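Local structure of glycosyl hyrolase, family 3 (Deinococcus radiodurans, 3TEV) at residues T246-R250 / E251-Y255. The protein probably hydrolyses O-glycosidic bonds and belongs to glycoside hydrolase family 3. Sequence-based numbering, arbitrary orientation.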
loop_
_atom_site.group_PDB
_atom_site.type_symbol
_atom_site.label_atom_id
_atom_site.label_comp_id
_atom_site.label_asym_id
_atom_site.label_seq_id
_atom_site.Cartn_x
_atom_site.Cartn_y
_atom_site.Cartn_z
ATOM N N THR A 246 -11.377 10.201 -2.152
ATOM C CA THR A 246 -11.541 11.553 -1.609
ATOM C C THR A 246 -12.880 11.688 -0.878
ATOM O O THR A 246 -12.914 12.042 0.293
ATOM C CB THR A 246 -11.361 12.673 -2.693
ATOM O OG1 THR A 246 -10.027 12.626 -3.220
ATOM C CG2 THR A 246 -11.593 14.075 -2.103
ATOM N N GLY A 247 -13.977 11.385 -1.563
ATOM C CA GLY A 247 -15.315 11.498 -0.971
ATOM C C GLY A 247 -15.433 10.733 0.340
ATOM O O GLY A 247 -15.741 11.312 1.393
ATOM N N LEU A 248 -15.145 9.442 0.283
ATOM C CA LEU A 248 -15.281 8.602 1.454
ATOM C C LEU A 248 -14.089 8.710 2.415
ATOM O O LEU A 248 -14.238 9.204 3.543
ATOM C CB LEU A 248 -15.535 7.147 1.037
ATOM C CG LEU A 248 -15.670 6.078 2.120
ATOM C CD1 LEU A 248 -16.904 6.315 2.966
ATOM C CD2 LEU A 248 -15.741 4.718 1.440
ATOM N N LEU A 249 -12.918 8.243 1.981
ATOM C CA LEU A 249 -11.766 8.187 2.858
ATOM C C LEU A 249 -11.373 9.530 3.481
ATOM O O LEU A 249 -11.239 9.617 4.701
ATOM C CB LEU A 249 -10.569 7.583 2.142
ATOM C CG LEU A 249 -10.176 6.177 2.543
ATOM C CD1 LEU A 249 -8.893 5.762 1.820
ATOM C CD2 LEU A 249 -10.020 6.055 4.056
ATOM N N ARG A 250 -11.186 10.558 2.650
ATOM C CA ARG A 250 -10.709 11.866 3.119
ATOM C C ARG A 250 -11.780 12.708 3.759
ATOM O O ARG A 250 -11.551 13.289 4.806
ATOM C CB ARG A 250 -10.101 12.705 1.980
ATOM C CG ARG A 250 -8.851 12.143 1.317
ATOM C CD ARG A 250 -7.619 12.181 2.217
ATOM N NE ARG A 250 -6.438 11.761 1.456
ATOM C CZ ARG A 250 -5.384 11.141 1.965
ATOM N NH1 ARG A 250 -5.332 10.833 3.255
ATOM N NH2 ARG A 250 -4.379 10.841 1.166
ATOM N N GLU A 251 -12.937 12.802 3.115
ATOM C CA GLU A 251 -13.965 13.756 3.529
ATOM C C GLU A 251 -14.950 13.186 4.548
ATOM O O GLU A 251 -15.132 13.769 5.598
ATOM C CB GLU A 251 -14.691 14.354 2.307
ATOM C CG GLU A 251 -13.731 15.100 1.382
ATOM C CD GLU A 251 -14.391 15.747 0.154
ATOM O OE1 GLU A 251 -15.482 15.308 -0.293
ATOM O OE2 GLU A 251 -13.789 16.703 -0.376
ATOM N N GLU A 252 -15.580 12.056 4.247
ATOM C CA GLU A 252 -16.489 11.434 5.202
ATOM C C GLU A 252 -15.760 10.949 6.453
ATOM O O GLU A 252 -16.213 11.190 7.564
ATOM C CB GLU A 252 -17.180 10.233 4.580
ATOM C CG GLU A 252 -18.501 10.496 3.936
ATOM C CD GLU A 252 -19.272 9.197 3.737
ATOM O OE1 GLU A 252 -19.635 8.558 4.767
ATOM O OE2 GLU A 252 -19.491 8.815 2.554
ATOM N N TRP A 253 -14.633 10.257 6.256
ATOM C CA TRP A 253 -13.909 9.640 7.366
ATOM C C TRP A 253 -12.819 10.499 7.986
ATOM O O TRP A 253 -12.328 10.168 9.053
ATOM C CB TRP A 253 -13.326 8.297 6.935
ATOM C CG TRP A 253 -14.360 7.242 6.706
ATOM C CD1 TRP A 253 -15.730 7.395 6.716
ATOM C CD2 TRP A 253 -14.117 5.872 6.406
ATOM N NE1 TRP A 253 -16.342 6.201 6.452
ATOM C CE2 TRP A 253 -15.380 5.246 6.258
ATOM C CE3 TRP A 253 -12.949 5.104 6.253
ATOM C CZ2 TRP A 253 -15.512 3.895 5.966
ATOM C CZ3 TRP A 253 -13.076 3.763 5.953
ATOM C CH2 TRP A 253 -14.354 3.164 5.823
ATOM N N GLY A 254 -12.424 11.578 7.315
ATOM C CA GLY A 254 -11.370 12.457 7.840
ATOM C C GLY A 254 -9.975 11.840 7.818
ATOM O O GLY A 254 -9.088 12.306 8.523
ATOM N N TYR A 255 -9.765 10.797 7.015
ATOM C CA TYR A 255 -8.450 10.126 6.974
ATOM C C TYR A 255 -7.318 11.017 6.462
ATOM O O TYR A 255 -7.394 11.538 5.343
ATOM C CB TYR A 255 -8.501 8.840 6.155
ATOM C CG TYR A 255 -7.216 8.020 6.190
ATOM C CD1 TYR A 255 -6.731 7.487 7.398
ATOM C CD2 TYR A 255 -6.489 7.771 5.022
ATOM C CE1 TYR A 255 -5.558 6.726 7.450
ATOM C CE2 TYR A 255 -5.306 6.991 5.046
ATOM C CZ TYR A 255 -4.850 6.471 6.273
ATOM O OH TYR A 255 -3.694 5.709 6.327
#
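Thr246 O accepts the backbone N-H of Glu251, N to O 2.9 Å, five residues on. The donor lies nearly in line with the carbonyl. Beside this bond the extended Glu251 side chain runs back, and its OE2 comes to 3.8 Å from Thr246 CG2. The hydroxyl of Thr246 binds Ala285 O instead.

Gly247 repeats the five-residue spacing, with its O 3.0 Å from Glu252 N.

Leu248 O takes Trp253 N at 2.9 Å. The Leu248 side chain lies alongside the indole, pointing the same way. Its CG is anti to the backbone N (chi1 178°), and CD1 comes over one face of the ring. Leu248 CD1 sits 3.9 Å from the centroid of the five-membered ring of Trp253, a CH-pi contact. The carboxylate of Glu252 also meets CD1.

Leu249 O is bound by Tyr255 N at 3.0 Å, six residues on, after the chain has turned at Gly254. Leu249 CD2 touches both Trp253 CE3 and Tyr255 CB. This side chain also packs on Ile222 and Ile259 of two neighbouring strands.

Arg250 bends at chi2, and its NH1 reaches the backbone O of Tyr255, N to O 3.0 Å. The bond is nearly straight at 170°. The acceptor lies in the guanidinium plane, but the donor sits well above the carbonyl plane. NH1 also binds Gly257 O, and NH2 forms a salt bridge with Asp288. These partners fix the rotation of the guanidinium and tie the helix end to the chain that follows.

Successive i to i+5 bonds form pi-type turns here. Gly254, with positive phi, is the first residue to leave helical geometry after helix 242-252. That helix links strands 221-224 and 258-261 in a beta-alpha-beta crossover of the TIM-barrel-type domain.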